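Uncharacterized protein YjgB (Bacillus subtilis, PDB 4YGT) is of unknown function but is a putative secreted lipoprotein and the first member of the DUF4309 family, in the PepSY clan, to have its structure determined. Local coordinates at residues 21-26 against 30-35; 37-42 against 51-56; 69-74 against 98-103; 144-147 against 151-154. All coordinates share one frame; numbering follows the deposited sequence.

Overall arrangement
From the N terminus the four contacts follow one another in series; none nests inside or crosses another. Interaction 1 closes the tight turn where helix 14-27 ends and the chain doubles back. Interaction 2 then closes the loop through helix 46-53, and Glu31 of the first contact holds Gly38 and Thr40 of the second. Interaction 3 spans strands 77-82 and 88-95, joining the loop before strand 77-82 to the loop after strand 88-95, and Tyr69 at its start bonds to Gly54 O of interaction 2. Interaction 4 is the hairpin of strands 140-146 and 152-159. Arg100 of interaction 3 reaches its Ala152 O, while Phe144 packs on Leu23 of interaction 1.

Interaction 1. Residues 21-26 against 30-35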
loop_
_atom_site.group_PDB
_atom_site.type_symbol
_atom_site.label_atom_id
_atom_site.label_comp_id
_atom_site.label_asym_id
_atom_site.label_seq_id
_atom_site.Cartn_x
_atom_site.Cartn_y
_atom_site.Cartn_z
ATOM N N LYS A 21 -8.145 8.900 2.744
ATOM C CA LYS A 21 -9.185 9.261 1.783
ATOM C C LYS A 21 -8.690 9.083 0.339
ATOM O O LYS A 21 -9.409 8.489 -0.468
ATOM C CB LYS A 21 -9.683 10.711 1.994
ATOM C CG LYS A 21 -10.569 10.918 3.236
ATOM C CD LYS A 21 -11.248 12.303 3.257
ATOM C CE LYS A 21 -10.350 13.440 3.709
ATOM N NZ LYS A 21 -10.967 14.766 3.450
ATOM N N ASN A 22 -7.458 9.567 0.016
ATOM C CA ASN A 22 -6.912 9.473 -1.335
ATOM C C ASN A 22 -6.614 7.999 -1.707
ATOM O O ASN A 22 -6.846 7.601 -2.850
ATOM C CB ASN A 22 -5.668 10.373 -1.484
ATOM C CG ASN A 22 -5.197 10.615 -2.904
ATOM O OD1 ASN A 22 -5.959 10.539 -3.887
ATOM N ND2 ASN A 22 -3.921 10.967 -3.034
ATOM N N LEU A 23 -6.145 7.189 -0.739
ATOM C CA LEU A 23 -5.852 5.773 -0.937
ATOM C C LEU A 23 -7.128 4.989 -1.224
ATOM O O LEU A 23 -7.139 4.201 -2.160
ATOM C CB LEU A 23 -5.145 5.179 0.281
ATOM C CG LEU A 23 -3.712 5.562 0.531
ATOM C CD1 LEU A 23 -3.317 5.196 1.965
ATOM C CD2 LEU A 23 -2.766 4.872 -0.450
ATOM N N TYR A 24 -8.199 5.231 -0.445
ATOM C CA TYR A 24 -9.509 4.602 -0.602
ATOM C C TYR A 24 -10.093 4.899 -1.985
ATOM O O TYR A 24 -10.572 3.977 -2.642
ATOM C CB TYR A 24 -10.474 5.056 0.504
ATOM C CG TYR A 24 -11.850 4.418 0.437
ATOM C CD1 TYR A 24 -12.053 3.101 0.843
ATOM C CD2 TYR A 24 -12.954 5.139 -0.015
ATOM C CE1 TYR A 24 -13.317 2.513 0.788
ATOM C CE2 TYR A 24 -14.224 4.564 -0.066
ATOM C CZ TYR A 24 -14.401 3.251 0.332
ATOM O OH TYR A 24 -15.656 2.693 0.274
ATOM N N ASN A 25 -9.993 6.167 -2.423
ATOM C CA ASN A 25 -10.437 6.695 -3.714
ATOM C C ASN A 25 -9.778 5.972 -4.884
ATOM O O ASN A 25 -10.499 5.353 -5.664
ATOM C CB ASN A 25 -10.140 8.211 -3.792
ATOM C CG ASN A 25 -10.491 8.932 -5.098
ATOM O OD1 ASN A 25 -11.659 9.104 -5.461
ATOM N ND2 ASN A 25 -9.485 9.490 -5.765
ATOM N N THR A 26 -8.429 5.991 -4.976
ATOM C CA THR A 26 -7.716 5.423 -6.118
ATOM C C THR A 26 -7.782 3.897 -6.139
ATOM O O THR A 26 -7.781 3.309 -7.229
ATOM C CB THR A 26 -6.263 5.944 -6.257
ATOM O OG1 THR A 26 -5.406 5.318 -5.313
ATOM C CG2 THR A 26 -6.168 7.438 -6.126
ATOM N N GLY A 30 -7.770 0.333 -8.998
ATOM C CA GLY A 30 -6.720 -0.688 -8.889
ATOM C C GLY A 30 -5.328 -0.079 -8.989
ATOM O O GLY A 30 -4.401 -0.666 -9.554
ATOM N N GLU A 31 -5.204 1.132 -8.456
ATOM C CA GLU A 31 -3.989 1.933 -8.434
ATOM C C GLU A 31 -3.792 2.567 -7.089
ATOM O O GLU A 31 -4.746 2.736 -6.335
ATOM C CB GLU A 31 -4.093 3.076 -9.455
ATOM C CG GLU A 31 -4.030 2.673 -10.905
ATOM C CD GLU A 31 -4.302 3.816 -11.860
ATOM O OE1 GLU A 31 -4.053 4.995 -11.504
ATOM O OE2 GLU A 31 -4.769 3.519 -12.980
HETATM N N MSE A 32 -2.592 3.029 -6.840
HETATM C CA MSE A 32 -2.287 3.811 -5.661
HETATM C C MSE A 32 -1.935 5.232 -6.127
HETATM O O MSE A 32 -1.715 5.436 -7.331
HETATM C CB MSE A 32 -1.222 3.140 -4.830
HETATM C CG MSE A 32 -1.760 1.880 -4.229
HETATM SE SE MSE A 32 -0.782 1.498 -2.666
HETATM C CE MSE A 32 -2.119 0.791 -1.600
ATOM N N PRO A 33 -2.045 6.264 -5.261
ATOM C CA PRO A 33 -1.837 7.633 -5.755
ATOM C C PRO A 33 -0.373 8.065 -5.824
ATOM O O PRO A 33 0.560 7.274 -5.585
ATOM C CB PRO A 33 -2.617 8.496 -4.753
ATOM C CG PRO A 33 -3.166 7.543 -3.711
ATOM C CD PRO A 33 -2.429 6.270 -3.836
ATOM N N GLN A 34 -0.194 9.356 -6.205
ATOM C CA GLN A 34 1.077 10.079 -6.276
ATOM C C GLN A 34 2.071 9.430 -7.263
ATOM O O GLN A 34 1.800 9.403 -8.461
ATOM C CB GLN A 34 1.706 10.215 -4.859
ATOM C CG GLN A 34 0.825 10.901 -3.795
ATOM C CD GLN A 34 0.506 12.337 -4.119
ATOM O OE1 GLN A 34 -0.547 12.647 -4.691
ATOM N NE2 GLN A 34 1.422 13.242 -3.779
ATOM N N GLN A 35 3.219 8.938 -6.765
ATOM C CA GLN A 35 4.296 8.373 -7.582
ATOM C C GLN A 35 3.858 7.098 -8.311
ATOM O O GLN A 35 4.275 6.876 -9.457
ATOM C CB GLN A 35 5.548 8.092 -6.725
ATOM C CG GLN A 35 6.191 9.351 -6.091
ATOM C CD GLN A 35 5.438 9.997 -4.923
ATOM O OE1 GLN A 35 4.621 9.361 -4.227
ATOM N NE2 GLN A 35 5.720 11.281 -4.667
HETATM O O HOH W 1 -4.969 3.150 -3.402
#
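Thr26 and Glu31 bring their CA atoms to within 5.6 Å because the chain leaves helix 14-27 through a Schellman motif, with Gly30 at positive phi (74°), and returns beside the last turns. The side chain of Thr26 holds the returning loop. Its OG1 lies between the backbone N and the carbonyl carbon (chi1 77°), turned to donate to Glu31 O at 2.9 Å from 45° above the carbonyl plane. Glu31 O also accepts from a water, which donates to Leu23 O as well (2.7 Å from the water oxygen) and so stitches the helix backbone to the loop. Pro33 is the apolar centre. Asn22 slides past it in the opposite direction, its amide ND2 3.3 Å from Pro33 CB, while Leu23 crosses the ring at about a right angle with CD2 3.7 Å from Pro33 CD. The methyl CG2 of Thr26 comes in at 3.9 Å from Pro33 CG, so three side chains of the helix hold the ring. A valine in place of Thr26 would probably leave Glu31 O with the water alone, removing the one direct side-chain hydrogen bond from helix to loop. Beyond the turn, the Glu31 carboxylate is taken up by Gly38 N and Thr40 OG1. Leu23 rests on Phe144 of strand 140-146, and the selenomethionine Met32, its CB directed away from the helix, packs on Ile91 and Tyr93 of strand 88-95, Leu142 of strand 140-146 and Val155 and Leu157 of strand 152-159, lodging the turn on the middle of the sheet.

Interaction 2. Residues 37-42 against 51-56; sequences QGLTIN and AAFGEP
Leu39 and Phe53 both carry CG beside the backbone N and anti to the carbonyl carbon (chi1 -65° and -75°), and with chi2 of Leu39 at 168° the methyl CD1 is thrown forward to the aromatic ring. That one methyl makes the whole contact. It meets the Phe53 ring at its edge, near the ring plane, 3.6 Å from CE1 and 4.1 Å from CD1, and sits 4.2 Å from the CB of Ala52, one residue back along the helix. The backbones stay well apart, 8.8 Å between the CA atoms of Leu39 and Ala52, and the purely apolar touch buries just 86 Å² in all. Leu39 itself is buried, also touching Asp48 of helix 46-53 and Ile88 of strand 88-95. Phe53 meets the rings of Tyr69, Tyr78 and Phe80, while Gly54, where the chain leaves the helix at positive phi, offers its carbonyl oxygen to Tyr69 OH. The loop has a tie of its own, from Thr40 N to Ser44 OG. The result is a small patch of helix-on-sheet packing in an alpha+beta fold with an antiparallel sheet: the last turn of helix 46-53 places Phe53 among aromatic rings of strands 67-69 and 77-82, and a loop leucine extends the cluster at one ring edge.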
loop_
_atom_site.group_PDB
_atom_site.type_symbol
_atom_site.label_atom_id
_atom_site.label_comp_id
_atom_site.label_asym_id
_atom_site.label_seq_id
_atom_site.Cartn_x
_atom_site.Cartn_y
_atom_site.Cartn_z
ATOM N N GLN A 37 0.940 6.508 -9.461
ATOM C CA GLN A 37 -0.180 6.812 -10.374
ATOM C C GLN A 37 -0.050 6.155 -11.755
ATOM O O GLN A 37 1.021 6.223 -12.357
ATOM C CB GLN A 37 -0.309 8.316 -10.572
ATOM C CG GLN A 37 -1.664 8.711 -11.109
ATOM C CD GLN A 37 -1.649 10.079 -11.712
ATOM O OE1 GLN A 37 -0.899 10.972 -11.305
ATOM N NE2 GLN A 37 -2.496 10.271 -12.685
ATOM N N GLY A 38 -1.143 5.531 -12.218
ATOM C CA GLY A 38 -1.228 4.917 -13.537
ATOM C C GLY A 38 -0.630 3.535 -13.635
ATOM O O GLY A 38 -0.540 2.988 -14.737
ATOM N N LEU A 39 -0.221 2.952 -12.488
ATOM C CA LEU A 39 0.278 1.583 -12.443
ATOM C C LEU A 39 -0.862 0.718 -11.908
ATOM O O LEU A 39 -1.112 0.701 -10.707
ATOM C CB LEU A 39 1.561 1.486 -11.592
ATOM C CG LEU A 39 2.783 2.239 -12.124
ATOM C CD1 LEU A 39 3.863 2.316 -11.068
ATOM C CD2 LEU A 39 3.309 1.595 -13.389
ATOM N N THR A 40 -1.573 0.039 -12.805
ATOM C CA THR A 40 -2.798 -0.708 -12.510
ATOM C C THR A 40 -2.579 -2.205 -12.253
ATOM O O THR A 40 -1.963 -2.909 -13.065
ATOM C CB THR A 40 -3.810 -0.511 -13.654
ATOM O OG1 THR A 40 -3.805 0.860 -14.008
ATOM C CG2 THR A 40 -5.261 -0.923 -13.285
ATOM N N ILE A 41 -3.196 -2.700 -11.170
ATOM C CA ILE A 41 -3.198 -4.129 -10.826
ATOM C C ILE A 41 -3.767 -4.925 -12.016
ATOM O O ILE A 41 -4.728 -4.474 -12.636
ATOM C CB ILE A 41 -3.983 -4.368 -9.499
ATOM C CG1 ILE A 41 -3.064 -4.016 -8.311
ATOM C CG2 ILE A 41 -4.500 -5.832 -9.364
ATOM C CD1 ILE A 41 -3.719 -3.473 -7.246
ATOM N N ASN A 42 -3.089 -6.041 -12.389
ATOM C CA ASN A 42 -3.444 -6.992 -13.453
ATOM C C ASN A 42 -3.391 -6.364 -14.867
ATOM O O ASN A 42 -3.814 -7.007 -15.833
ATOM C CB ASN A 42 -4.851 -7.586 -13.183
ATOM C CG ASN A 42 -5.064 -9.020 -13.598
ATOM O OD1 ASN A 42 -4.175 -9.715 -14.118
ATOM N ND2 ASN A 42 -6.279 -9.492 -13.378
ATOM N N ALA A 51 10.115 1.377 -15.400
ATOM C CA ALA A 51 10.110 2.596 -16.206
ATOM C C ALA A 51 9.800 3.811 -15.306
ATOM O O ALA A 51 10.492 4.820 -15.376
ATOM C CB ALA A 51 9.086 2.478 -17.338
ATOM N N ALA A 52 8.828 3.673 -14.409
ATOM C CA ALA A 52 8.407 4.738 -13.510
ATOM C C ALA A 52 9.369 4.995 -12.346
ATOM O O ALA A 52 9.676 6.149 -12.083
ATOM C CB ALA A 52 7.021 4.433 -12.956
ATOM N N PHE A 53 9.803 3.948 -11.646
ATOM C CA PHE A 53 10.587 4.026 -10.421
ATOM C C PHE A 53 12.075 3.752 -10.548
ATOM O O PHE A 53 12.809 4.019 -9.592
ATOM C CB PHE A 53 10.018 3.023 -9.415
ATOM C CG PHE A 53 8.726 3.424 -8.752
ATOM C CD1 PHE A 53 7.503 3.176 -9.365
ATOM C CD2 PHE A 53 8.729 4.052 -7.514
ATOM C CE1 PHE A 53 6.305 3.548 -8.750
ATOM C CE2 PHE A 53 7.529 4.419 -6.897
ATOM C CZ PHE A 53 6.324 4.166 -7.522
ATOM N N GLY A 54 12.519 3.214 -11.678
ATOM C CA GLY A 54 13.911 2.824 -11.848
ATOM C C GLY A 54 14.115 1.419 -11.311
ATOM O O GLY A 54 13.155 0.653 -11.166
ATOM N N GLU A 55 15.358 1.068 -10.996
ATOM C CA GLU A 55 15.689 -0.249 -10.449
ATOM C C GLU A 55 15.395 -0.261 -8.981
ATOM O O GLU A 55 15.626 0.757 -8.319
ATOM C CB GLU A 55 17.164 -0.646 -10.725
ATOM C CG GLU A 55 17.450 -0.954 -12.190
ATOM C CD GLU A 55 16.497 -1.953 -12.818
ATOM O OE1 GLU A 55 16.472 -3.116 -12.353
ATOM O OE2 GLU A 55 15.727 -1.556 -13.725
ATOM N N PRO A 56 14.886 -1.399 -8.447
ATOM C CA PRO A 56 14.568 -1.460 -7.014
ATOM C C PRO A 56 15.788 -1.494 -6.097
ATOM O O PRO A 56 16.830 -2.057 -6.447
ATOM C CB PRO A 56 13.773 -2.761 -6.870
ATOM C CG PRO A 56 13.592 -3.291 -8.228
ATOM C CD PRO A 56 14.573 -2.672 -9.124
#

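Interaction 3. Residues 69-74 against 98-103; sequences YHWNMG and VERQLN. With EDO (1,2-ethanediol), chain D; EDO (1,2-ethanediol), chain C.
Trp71 and Arg100 meet where the indole CZ3 lies 3.5 Å from the guanidinium NH1. The side chains cross at about a right angle with their planes 56° apart, an oblique touch rather than a flat stack. Further along, the methyl CG2 of Val98 rests 3.4 Å from Met73 O. A 1,2-ethanediol, probably from the crystallisation liquor, links the two loops: its O1 donates to Met73 O and accepts from Val98 N at 2.9 Å, while its O2 lies at the indole edge, 3.1 Å from Trp71 CD1. Behind this shell, the imidazole of His70 donates through ND1 to Trp71 O at 2.8 Å, in the carbonyl plane and on a lone pair. Arg100, extended from CG to NE, is anchored by main-chain oxygens, NH1 bonding to the carbonyls of Phe94 and Thr96 and NH2 to Ala152 O. An alanine in place of Trp71 is likely to open a gap beside the diol and strip Arg100 NH1 of its aromatic neighbour, although its carbonyl partners would stay. The contact sits at the protein surface, joining the turn between strands 67-69 and 77-82 to the loop that leads from strand 88-95 to helix 109-116, with Trp71 resting on Phe94 of strand 88-95.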
loop_
_atom_site.group_PDB
_atom_site.type_symbol
_atom_site.label_atom_id
_atom_site.label_comp_id
_atom_site.label_asym_id
_atom_site.label_seq_id
_atom_site.Cartn_x
_atom_site.Cartn_y
_atom_site.Cartn_z
ATOM N N TYR A 69 11.139 -0.452 -3.315
ATOM C CA TYR A 69 11.620 0.910 -3.497
ATOM C C TYR A 69 11.564 1.578 -2.155
ATOM O O TYR A 69 10.499 1.691 -1.552
ATOM C CB TYR A 69 10.787 1.636 -4.559
ATOM C CG TYR A 69 10.923 1.004 -5.929
ATOM C CD1 TYR A 69 11.953 1.371 -6.787
ATOM C CD2 TYR A 69 10.028 0.028 -6.363
ATOM C CE1 TYR A 69 12.088 0.792 -8.047
ATOM C CE2 TYR A 69 10.145 -0.557 -7.628
ATOM C CZ TYR A 69 11.182 -0.174 -8.462
ATOM O OH TYR A 69 11.302 -0.719 -9.714
ATOM N N HIS A 70 12.732 1.910 -1.637
ATOM C CA HIS A 70 12.897 2.509 -0.324
ATOM C C HIS A 70 12.309 3.907 -0.293
ATOM O O HIS A 70 12.285 4.576 -1.319
ATOM C CB HIS A 70 14.404 2.564 0.017
ATOM C CG HIS A 70 14.680 2.652 1.480
ATOM N ND1 HIS A 70 14.729 3.867 2.132
ATOM C CD2 HIS A 70 14.908 1.663 2.374
ATOM C CE1 HIS A 70 14.989 3.585 3.397
ATOM N NE2 HIS A 70 15.095 2.269 3.593
ATOM N N TRP A 71 11.846 4.357 0.877
ATOM C CA TRP A 71 11.376 5.729 1.027
ATOM C C TRP A 71 12.584 6.666 0.901
ATOM O O TRP A 71 13.696 6.307 1.284
ATOM C CB TRP A 71 10.598 5.964 2.350
ATOM C CG TRP A 71 11.228 5.421 3.613
ATOM C CD1 TRP A 71 12.432 5.779 4.157
ATOM C CD2 TRP A 71 10.617 4.513 4.551
ATOM N NE1 TRP A 71 12.620 5.138 5.363
ATOM C CE2 TRP A 71 11.520 4.352 5.628
ATOM C CE3 TRP A 71 9.397 3.792 4.566
ATOM C CZ2 TRP A 71 11.248 3.498 6.713
ATOM C CZ3 TRP A 71 9.124 2.959 5.645
ATOM C CH2 TRP A 71 10.044 2.812 6.697
ATOM N N ASN A 72 12.378 7.820 0.287
ATOM C CA ASN A 72 13.438 8.811 0.073
ATOM C C ASN A 72 12.848 10.192 0.350
ATOM O O ASN A 72 11.937 10.602 -0.365
ATOM C CB ASN A 72 13.979 8.693 -1.352
ATOM C CG ASN A 72 15.214 9.507 -1.611
ATOM O OD1 ASN A 72 15.462 10.541 -0.986
ATOM N ND2 ASN A 72 16.036 9.031 -2.526
HETATM N N MSE A 73 13.311 10.876 1.414
HETATM C CA MSE A 73 12.777 12.167 1.857
HETATM C C MSE A 73 11.242 12.020 2.054
HETATM O O MSE A 73 10.792 11.061 2.694
HETATM C CB MSE A 73 13.135 13.312 0.866
HETATM C CG MSE A 73 14.634 13.598 0.734
HETATM SE SE MSE A 73 15.416 14.451 2.316
HETATM C CE MSE A 73 16.864 15.509 1.438
ATOM N N GLY A 74 10.470 12.911 1.430
ATOM C CA GLY A 74 9.012 12.902 1.470
ATOM C C GLY A 74 8.389 11.941 0.480
ATOM O O GLY A 74 7.156 11.826 0.428
ATOM N N VAL A 98 11.008 9.901 7.204
ATOM C CA VAL A 98 11.069 11.259 7.740
ATOM C C VAL A 98 9.668 11.864 7.744
ATOM O O VAL A 98 8.927 11.751 6.758
ATOM C CB VAL A 98 12.117 12.197 7.078
ATOM C CG1 VAL A 98 13.532 11.720 7.357
ATOM C CG2 VAL A 98 11.893 12.369 5.583
ATOM N N GLU A 99 9.304 12.485 8.896
ATOM C CA GLU A 99 7.993 13.096 9.177
ATOM C C GLU A 99 6.875 12.095 8.833
ATOM O O GLU A 99 5.946 12.419 8.084
ATOM C CB GLU A 99 7.818 14.441 8.436
ATOM C CG GLU A 99 8.487 15.611 9.132
ATOM C CD GLU A 99 8.289 16.956 8.460
ATOM O OE1 GLU A 99 7.226 17.581 8.680
ATOM O OE2 GLU A 99 9.210 17.399 7.736
ATOM N N ARG A 100 7.006 10.860 9.378
ATOM C CA ARG A 100 6.096 9.732 9.169
ATOM C C ARG A 100 4.702 10.021 9.746
ATOM O O ARG A 100 3.720 9.486 9.227
ATOM C CB ARG A 100 6.672 8.427 9.755
ATOM C CG ARG A 100 5.837 7.190 9.415
ATOM C CD ARG A 100 6.407 5.891 9.948
ATOM N NE ARG A 100 5.595 4.721 9.569
ATOM C CZ ARG A 100 5.705 4.060 8.418
ATOM N NH1 ARG A 100 6.555 4.470 7.483
ATOM N NH2 ARG A 100 4.954 2.991 8.187
ATOM N N GLN A 101 4.608 10.880 10.777
ATOM C CA GLN A 101 3.345 11.299 11.409
ATOM C C GLN A 101 2.363 11.829 10.347
ATOM O O GLN A 101 1.163 11.532 10.406
ATOM C CB GLN A 101 3.613 12.376 12.487
ATOM N N LEU A 102 2.913 12.531 9.324
ATOM C CA LEU A 102 2.177 13.105 8.196
ATOM C C LEU A 102 1.598 12.037 7.259
ATOM O O LEU A 102 0.775 12.374 6.406
ATOM C CB LEU A 102 3.053 14.080 7.388
ATOM C CG LEU A 102 3.695 15.243 8.135
ATOM C CD1 LEU A 102 4.570 16.036 7.210
ATOM C CD2 LEU A 102 2.657 16.159 8.774
ATOM N N ASN A 103 2.000 10.758 7.411
ATOM C CA ASN A 103 1.438 9.683 6.592
ATOM C C ASN A 103 1.094 8.477 7.473
ATOM O O ASN A 103 0.315 8.668 8.388
ATOM C CB ASN A 103 2.295 9.332 5.360
ATOM C CG ASN A 103 3.717 9.002 5.656
ATOM O OD1 ASN A 103 4.043 7.865 5.992
ATOM N ND2 ASN A 103 4.584 9.997 5.551
HETATM C C1 EDO D . 13.167 8.914 3.867
HETATM O O1 EDO D . 11.955 8.946 4.640
HETATM C C2 EDO D . 14.459 8.751 4.714
HETATM O O2 EDO D . 15.000 7.434 4.593
HETATM C C1 EDO C . 10.679 6.210 -5.122
HETATM O O1 EDO C . 11.253 5.020 -4.628
HETATM C C2 EDO C . 9.955 6.962 -4.002
HETATM O O2 EDO C . 10.831 7.109 -2.895
#

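Interaction 4. Residues 144-147 against 151-154; sequences FVIG and TADH
Val145 and His154 form an antiparallel hydrogen-bonded pair in the beta hairpin of strands 140-146 and 152-159, and a beta bulge follows at once, since Ile146 pairs with Ala152 and leaves Asp153 as the extra residue. Three backbone bonds hold it: Val145 N to His154 O at 2.9 Å, Asp153 N to Val145 O at 2.8 Å and Gly147 N to Thr151 O at 3.0 Å. Val145 and His154 point to the same face of the sheet. The imidazole is set between its own backbone N and carbonyl carbon (chi1 52°), which folds it over the valine, and Val145 CB lies over one ring face as a CH-pi contact, 4.0 Å from the centroid and 29° off the normal. Val145 CG2 lies 3.6 Å from His154 CE1. On the ring's polar side ND1 bonds to Asn156 OD1, which probably limits the rotation of the imidazole. Ile146 divides its branches: CG2, anti to the backbone N, lies against Thr151 O, while chi2 near -84° bends CD1 round to 3.8 Å from Ala152 CB. Ala152 in turn packs on Leu104 and Val107, and Ile146 on Pro109 of helix 109-116. Asp153 directs its carboxylate toward the turn. Glu130 OE2 is close to it, a like charge that may raise the pKa of one of the pair. On the hairpin side of the same carboxylate, Asp153 OD2 lies 3.4 Å from Gly147 CA.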
loop_
_atom_site.group_PDB
_atom_site.type_symbol
_atom_site.label_atom_id
_atom_site.label_comp_id
_atom_site.label_asym_id
_atom_site.label_seq_id
_atom_site.Cartn_x
_atom_site.Cartn_y
_atom_site.Cartn_z
ATOM N N PHE A 144 -5.086 -2.316 5.202
ATOM C CA PHE A 144 -4.297 -1.462 6.095
ATOM C C PHE A 144 -3.683 -2.355 7.172
ATOM O O PHE A 144 -4.403 -2.822 8.061
ATOM C CB PHE A 144 -5.134 -0.343 6.712
ATOM C CG PHE A 144 -5.664 0.660 5.731
ATOM C CD1 PHE A 144 -6.904 0.477 5.129
ATOM C CD2 PHE A 144 -4.943 1.813 5.429
ATOM C CE1 PHE A 144 -7.420 1.435 4.251
ATOM C CE2 PHE A 144 -5.449 2.758 4.534
ATOM C CZ PHE A 144 -6.692 2.570 3.963
ATOM N N VAL A 145 -2.367 -2.630 7.073
ATOM C CA VAL A 145 -1.686 -3.528 8.016
ATOM C C VAL A 145 -1.104 -2.708 9.190
ATOM O O VAL A 145 -0.079 -2.048 9.049
ATOM C CB VAL A 145 -0.632 -4.406 7.289
ATOM C CG1 VAL A 145 0.060 -5.353 8.248
ATOM C CG2 VAL A 145 -1.262 -5.186 6.139
ATOM N N ILE A 146 -1.776 -2.780 10.351
ATOM C CA ILE A 146 -1.439 -2.059 11.586
ATOM C C ILE A 146 -0.552 -2.940 12.484
ATOM O O ILE A 146 -0.824 -4.129 12.683
ATOM C CB ILE A 146 -2.753 -1.600 12.299
ATOM C CG1 ILE A 146 -3.724 -0.876 11.306
ATOM C CG2 ILE A 146 -2.496 -0.771 13.573
ATOM C CD1 ILE A 146 -3.501 0.639 11.026
ATOM N N GLY A 147 0.506 -2.333 13.014
ATOM C CA GLY A 147 1.476 -3.007 13.870
ATOM C C GLY A 147 1.035 -3.191 15.305
ATOM O O GLY A 147 -0.161 -3.093 15.602
ATOM N N THR A 151 -0.308 2.106 14.792
ATOM C CA THR A 151 0.056 2.805 13.551
ATOM C C THR A 151 0.198 1.792 12.410
ATOM O O THR A 151 0.513 0.616 12.660
ATOM C CB THR A 151 1.338 3.653 13.700
ATOM O OG1 THR A 151 2.487 2.802 13.814
ATOM C CG2 THR A 151 1.264 4.652 14.858
ATOM N N ALA A 152 -0.068 2.248 11.162
ATOM C CA ALA A 152 0.046 1.426 9.950
ATOM C C ALA A 152 1.509 1.230 9.556
ATOM O O ALA A 152 2.286 2.183 9.557
ATOM C CB ALA A 152 -0.721 2.074 8.792
ATOM N N ASP A 153 1.870 -0.008 9.206
ATOM C CA ASP A 153 3.208 -0.388 8.749
ATOM C C ASP A 153 3.294 -0.252 7.256
ATOM O O ASP A 153 4.247 0.336 6.750
ATOM C CB ASP A 153 3.535 -1.810 9.180
ATOM C CG ASP A 153 3.729 -1.918 10.681
ATOM O OD1 ASP A 153 4.071 -0.885 11.318
ATOM O OD2 ASP A 153 3.526 -3.013 11.220
ATOM N N HIS A 154 2.279 -0.775 6.554
ATOM C CA HIS A 154 2.097 -0.697 5.106
ATOM C C HIS A 154 0.619 -0.885 4.766
ATOM O O HIS A 154 -0.162 -1.401 5.575
ATOM C CB HIS A 154 2.980 -1.695 4.326
ATOM C CG HIS A 154 2.885 -3.114 4.796
ATOM N ND1 HIS A 154 1.860 -3.954 4.378
ATOM C CD2 HIS A 154 3.701 -3.802 5.622
ATOM C CE1 HIS A 154 2.096 -5.118 4.959
ATOM N NE2 HIS A 154 3.200 -5.073 5.704
#